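Iron-binding protein (Staphylococcus epidermidis, PDB 4M7O) probably binds an iron complex outside the cell membrane, as a periplasmic-type solute-binding protein, and hands it to an uptake transporter. Local coordinates at residues Arg24-Ile29 against Asp81-His86; Lys211-Ile216 against Asp239-Val244. All blocks are in the same frame, centred on the assembly; numbering follows the deposited sequence.

Contact 1: Arg24-Ile29 against Asp81-His86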
loop_
_atom_site.group_PDB
_atom_site.type_symbol
_atom_site.label_atom_id
_atom_site.label_comp_id
_atom_site.label_asym_id
_atom_site.label_seq_id
_atom_site.Cartn_x
_atom_site.Cartn_y
_atom_site.Cartn_z
ATOM N N ARG A 24 24.955 -4.644 6.467
ATOM C CA ARG A 24 24.696 -3.219 6.597
ATOM C C ARG A 24 23.663 -2.773 5.567
ATOM O O ARG A 24 24.001 -2.215 4.518
ATOM C CB ARG A 24 26.012 -2.436 6.438
ATOM C CG ARG A 24 27.049 -2.776 7.501
ATOM C CD ARG A 24 28.265 -1.839 7.401
ATOM N NE ARG A 24 27.896 -0.461 7.709
ATOM C CZ ARG A 24 27.848 0.037 8.943
ATOM N NH1 ARG A 24 28.147 -0.731 9.986
ATOM N NH2 ARG A 24 27.504 1.305 9.134
ATOM N N ILE A 25 22.400 -3.031 5.875
ATOM C CA ILE A 25 21.318 -2.778 4.946
ATOM C C ILE A 25 20.736 -1.386 5.176
ATOM O O ILE A 25 20.538 -0.969 6.326
ATOM C CB ILE A 25 20.198 -3.821 5.141
ATOM C CG1 ILE A 25 20.760 -5.229 4.934
ATOM C CG2 ILE A 25 19.024 -3.542 4.204
ATOM C CD1 ILE A 25 19.850 -6.335 5.421
ATOM N N ILE A 26 20.482 -0.664 4.087
ATOM C CA ILE A 26 19.705 0.564 4.165
ATOM C C ILE A 26 18.349 0.313 3.505
ATOM O O ILE A 26 18.277 -0.073 2.334
ATOM C CB ILE A 26 20.414 1.756 3.493
ATOM C CG1 ILE A 26 21.708 2.098 4.241
ATOM C CG2 ILE A 26 19.494 2.966 3.439
ATOM C CD1 ILE A 26 22.520 3.229 3.611
ATOM N N SER A 27 17.273 0.513 4.264
ATOM C CA SER A 27 15.914 0.306 3.741
ATOM C C SER A 27 15.222 1.646 3.539
ATOM O O SER A 27 15.143 2.445 4.474
ATOM C CB SER A 27 15.099 -0.552 4.697
ATOM O OG SER A 27 13.795 -0.788 4.176
ATOM N N LEU A 28 14.709 1.880 2.330
ATOM C CA LEU A 28 14.230 3.207 1.933
ATOM C C LEU A 28 12.716 3.382 1.827
ATOM O O LEU A 28 12.239 4.454 1.419
ATOM C CB LEU A 28 14.892 3.647 0.622
ATOM C CG LEU A 28 16.395 3.920 0.754
ATOM C CD1 LEU A 28 16.962 4.578 -0.518
ATOM C CD2 LEU A 28 16.660 4.777 1.975
ATOM N N ILE A 29 11.955 2.352 2.187
ATOM C CA ILE A 29 10.501 2.480 2.189
ATOM C C ILE A 29 9.952 1.613 3.321
ATOM O O ILE A 29 10.504 0.549 3.603
ATOM C CB ILE A 29 9.896 2.138 0.781
ATOM C CG1 ILE A 29 8.503 2.779 0.590
ATOM C CG2 ILE A 29 9.857 0.625 0.554
ATOM C CD1 ILE A 29 8.112 3.018 -0.863
ATOM N N ASP A 81 26.056 -2.409 2.433
ATOM C CA ASP A 81 26.309 -3.433 1.424
ATOM C C ASP A 81 25.019 -3.761 0.663
ATOM O O ASP A 81 25.048 -4.444 -0.365
ATOM C CB ASP A 81 26.921 -4.697 2.040
ATOM C CG ASP A 81 26.155 -5.192 3.263
ATOM O OD1 ASP A 81 25.015 -4.735 3.511
ATOM O OD2 ASP A 81 26.698 -6.059 3.987
ATOM N N LEU A 82 23.889 -3.264 1.163
ATOM C CA LEU A 82 22.619 -3.404 0.453
ATOM C C LEU A 82 21.742 -2.181 0.677
ATOM O O LEU A 82 21.539 -1.755 1.819
ATOM C CB LEU A 82 21.866 -4.655 0.920
ATOM C CG LEU A 82 20.466 -4.820 0.318
ATOM C CD1 LEU A 82 20.569 -5.101 -1.174
ATOM C CD2 LEU A 82 19.686 -5.925 1.028
ATOM N N ILE A 83 21.233 -1.607 -0.406
ATOM C CA ILE A 83 20.208 -0.577 -0.281
ATOM C C ILE A 83 18.933 -1.107 -0.902
ATOM O O ILE A 83 18.846 -1.299 -2.123
ATOM C CB ILE A 83 20.579 0.723 -0.990
ATOM C CG1 ILE A 83 21.879 1.291 -0.420
ATOM C CG2 ILE A 83 19.435 1.739 -0.869
ATOM C CD1 ILE A 83 22.426 2.436 -1.239
ATOM N N LEU A 84 17.938 -1.327 -0.055
ATOM C CA LEU A 84 16.726 -1.980 -0.487
ATOM C C LEU A 84 15.659 -0.911 -0.696
ATOM O O LEU A 84 15.039 -0.427 0.268
ATOM C CB LEU A 84 16.299 -3.003 0.567
ATOM C CG LEU A 84 15.152 -3.923 0.158
ATOM C CD1 LEU A 84 15.519 -4.681 -1.097
ATOM C CD2 LEU A 84 14.800 -4.881 1.298
ATOM N N ALA A 85 15.443 -0.550 -1.958
ATOM C CA ALA A 85 14.496 0.507 -2.301
ATOM C C ALA A 85 13.261 -0.084 -2.970
ATOM O O ALA A 85 13.080 -1.299 -2.996
ATOM C CB ALA A 85 15.149 1.551 -3.208
ATOM N N HIS A 86 12.428 0.783 -3.535
ATOM C CA HIS A 86 11.141 0.369 -4.084
ATOM C C HIS A 86 11.012 0.857 -5.516
ATOM O O HIS A 86 11.543 1.922 -5.852
ATOM C CB HIS A 86 10.043 0.989 -3.236
ATOM C CG HIS A 86 8.726 0.293 -3.332
ATOM N ND1 HIS A 86 7.647 0.831 -3.998
ATOM C CD2 HIS A 86 8.298 -0.891 -2.820
ATOM C CE1 HIS A 86 6.616 0.010 -3.902
ATOM N NE2 HIS A 86 6.988 -1.042 -3.190
#
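R24 and D81 meet where two parallel strands begin, and the D81 side chain can be traced atom by atom. From CB its CG is folded between the backbone N and the carbonyl carbon (chi1 49°), which brings the carboxylate to the backbone N of R24. D81 CG lies 3.5 Å from R24 N. D81 OD1 accepts a hydrogen bond from R24 N at 3.0 Å, from the syn side but 35° out of the carboxylate plane; it also lies 2.9 Å from R24 O, with no hydrogen bond between them. D81 OD2 takes a weak bond from R24 N and another from H23 N, while D81 N donates to R24 O. Strands 25-27 and 82-86 then pair in parallel through hydrogen bonds from I26 N to L82 O (2.7 Å), L84 N to I26 O and L28 N to L84 O. I25 CG2 lies alongside L82 CD2 (4.0 Å) on the side of helix 30-38; L28 CD1 meets I83 CG2 on the other, under helix 94-102. At the far end I29 CD1 reaches H86 CB at 3.7 Å, obliquely to the ring. The R24 guanidinium turns away to A78 O, so backbone N-H groups, rather than a mutual salt bridge, hold the D81 carboxylate.

Contact 2: Lys211-Ile216 against Asp239-Val244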
loop_
_atom_site.group_PDB
_atom_site.type_symbol
_atom_site.label_atom_id
_atom_site.label_comp_id
_atom_site.label_asym_id
_atom_site.label_seq_id
_atom_site.Cartn_x
_atom_site.Cartn_y
_atom_site.Cartn_z
ATOM N N LYS A 211 -24.210 7.905 -12.739
ATOM C CA LYS A 211 -24.834 6.873 -13.564
ATOM C C LYS A 211 -24.505 5.463 -13.067
ATOM O O LYS A 211 -25.374 4.588 -13.088
ATOM C CB LYS A 211 -24.421 7.040 -15.024
ATOM C CG LYS A 211 -25.245 6.242 -16.002
ATOM C CD LYS A 211 -24.748 6.488 -17.410
ATOM C CE LYS A 211 -25.763 6.056 -18.440
ATOM N NZ LYS A 211 -25.643 6.889 -19.673
ATOM N N ARG A 212 -23.266 5.246 -12.615
ATOM C CA ARG A 212 -22.856 3.941 -12.093
ATOM C C ARG A 212 -23.570 3.618 -10.791
ATOM O O ARG A 212 -23.693 2.445 -10.409
ATOM C CB ARG A 212 -21.343 3.891 -11.845
ATOM C CG ARG A 212 -20.500 3.977 -13.095
ATOM C CD ARG A 212 -20.724 2.799 -14.014
ATOM N NE ARG A 212 -20.043 2.996 -15.291
ATOM C CZ ARG A 212 -18.862 2.472 -15.603
ATOM N NH1 ARG A 212 -18.322 2.713 -16.793
ATOM N NH2 ARG A 212 -18.224 1.699 -14.734
ATOM N N ASN A 213 -24.025 4.666 -10.108
ATOM C CA ASN A 213 -24.809 4.529 -8.881
ATOM C C ASN A 213 -24.244 3.544 -7.848
ATOM O O ASN A 213 -24.901 2.561 -7.505
ATOM C CB ASN A 213 -26.258 4.158 -9.242
ATOM C CG ASN A 213 -27.205 4.343 -8.095
ATOM O OD1 ASN A 213 -26.826 4.854 -7.044
ATOM N ND2 ASN A 213 -28.460 3.933 -8.286
ATOM N N PRO A 214 -23.033 3.812 -7.326
ATOM C CA PRO A 214 -22.423 2.919 -6.330
ATOM C C PRO A 214 -23.214 2.869 -5.022
ATOM O O PRO A 214 -23.959 3.814 -4.710
ATOM C CB PRO A 214 -21.037 3.551 -6.080
ATOM C CG PRO A 214 -21.169 4.977 -6.544
ATOM C CD PRO A 214 -22.167 4.961 -7.658
ATOM N N ASP A 215 -23.081 1.769 -4.290
ATOM C CA ASP A 215 -23.779 1.604 -3.023
ATOM C C ASP A 215 -22.919 2.141 -1.884
ATOM O O ASP A 215 -23.411 2.421 -0.799
ATOM C CB ASP A 215 -24.082 0.127 -2.804
ATOM C CG ASP A 215 -24.835 -0.493 -3.975
ATOM O OD1 ASP A 215 -25.919 0.026 -4.344
ATOM O OD2 ASP A 215 -24.335 -1.493 -4.541
ATOM N N ILE A 216 -21.622 2.283 -2.132
ATOM C CA ILE A 216 -20.692 2.731 -1.107
ATOM C C ILE A 216 -19.640 3.622 -1.770
ATOM O O ILE A 216 -19.148 3.283 -2.847
ATOM C CB ILE A 216 -19.961 1.526 -0.469
ATOM C CG1 ILE A 216 -20.968 0.459 -0.010
ATOM C CG2 ILE A 216 -19.061 1.972 0.675
ATOM C CD1 ILE A 216 -20.343 -0.769 0.597
ATOM N N ASP A 239 -26.667 13.660 -4.647
ATOM C CA ASP A 239 -27.851 13.431 -3.813
ATOM C C ASP A 239 -28.585 12.149 -4.153
ATOM O O ASP A 239 -29.116 11.477 -3.268
ATOM C CB ASP A 239 -28.846 14.585 -3.970
ATOM C CG ASP A 239 -28.578 15.725 -3.012
ATOM O OD1 ASP A 239 -27.646 15.602 -2.184
ATOM O OD2 ASP A 239 -29.315 16.737 -3.080
ATOM N N LYS A 240 -28.624 11.830 -5.442
ATOM C CA LYS A 240 -29.365 10.681 -5.948
ATOM C C LYS A 240 -28.755 9.339 -5.533
ATOM O O LYS A 240 -29.470 8.449 -5.074
ATOM C CB LYS A 240 -29.468 10.769 -7.475
ATOM C CG LYS A 240 -30.306 11.946 -7.967
ATOM C CD LYS A 240 -30.953 11.647 -9.308
ATOM C CE LYS A 240 -32.310 12.332 -9.428
ATOM N NZ LYS A 240 -33.196 12.034 -8.268
ATOM N N ILE A 241 -27.433 9.225 -5.682
ATOM C CA ILE A 241 -26.670 7.976 -5.529
ATOM C C ILE A 241 -27.041 7.091 -4.318
ATOM O O ILE A 241 -27.234 7.615 -3.215
ATOM C CB ILE A 241 -25.159 8.313 -5.487
ATOM C CG1 ILE A 241 -24.744 9.073 -6.751
ATOM C CG2 ILE A 241 -24.303 7.067 -5.306
ATOM C CD1 ILE A 241 -23.260 9.477 -6.727
ATOM N N ASN A 242 -27.152 5.769 -4.545
ATOM C CA ASN A 242 -27.433 4.767 -3.499
ATOM C C ASN A 242 -26.625 5.107 -2.229
ATOM O O ASN A 242 -27.183 5.327 -1.158
ATOM C CB ASN A 242 -27.005 3.347 -3.957
ATOM C CG ASN A 242 -28.027 2.627 -4.880
ATOM O OD1 ASN A 242 -28.850 3.241 -5.547
ATOM N ND2 ASN A 242 -27.932 1.295 -4.925
ATOM N N ALA A 243 -25.301 5.169 -2.387
ATOM C CA ALA A 243 -24.369 5.430 -1.280
ATOM C C ALA A 243 -24.691 6.673 -0.455
ATOM O O ALA A 243 -24.606 6.640 0.763
ATOM C CB ALA A 243 -22.947 5.518 -1.801
ATOM N N VAL A 244 -25.033 7.771 -1.115
ATOM C CA VAL A 244 -25.324 9.002 -0.394
ATOM C C VAL A 244 -26.646 8.892 0.368
ATOM O O VAL A 244 -26.732 9.336 1.511
ATOM C CB VAL A 244 -25.328 10.230 -1.322
ATOM C CG1 VAL A 244 -25.547 11.504 -0.519
ATOM C CG2 VAL A 244 -24.017 10.312 -2.094
#
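The loop that follows helix 206-212, running N213-P214-D215, receives the first turn of helix 242-245, whose N-cap position is I241. N213 is the first residue to leave the helical conformation, with positive phi, and its side chain extends with CG anti to the backbone N (chi1 -165°). This brings N213 OD1 onto N242 N at 2.7 Å, a nearly straight bond (178° at the hydrogen) lying in the plane of the side-chain carbonyl. The next N-H is met by the main chain: A243 N donates to P214 O at 3.0 Å, on a lone pair. Two successive N-H groups at the start of the helix are thus satisfied by the opposite loop. The N213 and N242 amides cross with their planes 81° apart; a weak bond from N213 ND2 to N242 OD1 joins them. N242 ND2 also approaches D215 OD1, where the modelled separation of 2.4 Å is too short to be trusted in detail. An apolar pair lies beside the bonds, I241 CG2 sitting obliquely against P214 CD at 3.8 Å. Separately, A243 CA makes a CA-H...O contact with D215 O at 3.2 Å. On the other branch of the D215 carboxylate, OD2 is bonded to E162 N. Behind the loop, P214 rests on F164 of strand 162-168, A243 touches L217 of strand 216-219, and R212, at the end of helix 206-212, forms a salt bridge with D197.

Strand 25-27, first in the chain, lies in the middle of the parallel sheet; the chain then makes helix 30-38, strands 45-49 and 63-65 and helix 72-77 before strand 82-86 returns beside it, closing contact 1. Helices 116-129 and 133-152 follow before the second, mixed sheet. There contact 2 closes a shorter loop, through strand 216-219 and helix 225-234, joining the turn between helix 206-212 and strand 216-219 to the start of helix 242-245, just ahead of strand 249-251. The contacts come in series, neither nested nor crossed, with centres 44 Å apart on opposite sides of the chain's centre, consistent with one in each lobe of a two-lobed binding protein. A local likeness links them: P80-D81 and P214-D215 each lead from a helix into a sheet strand.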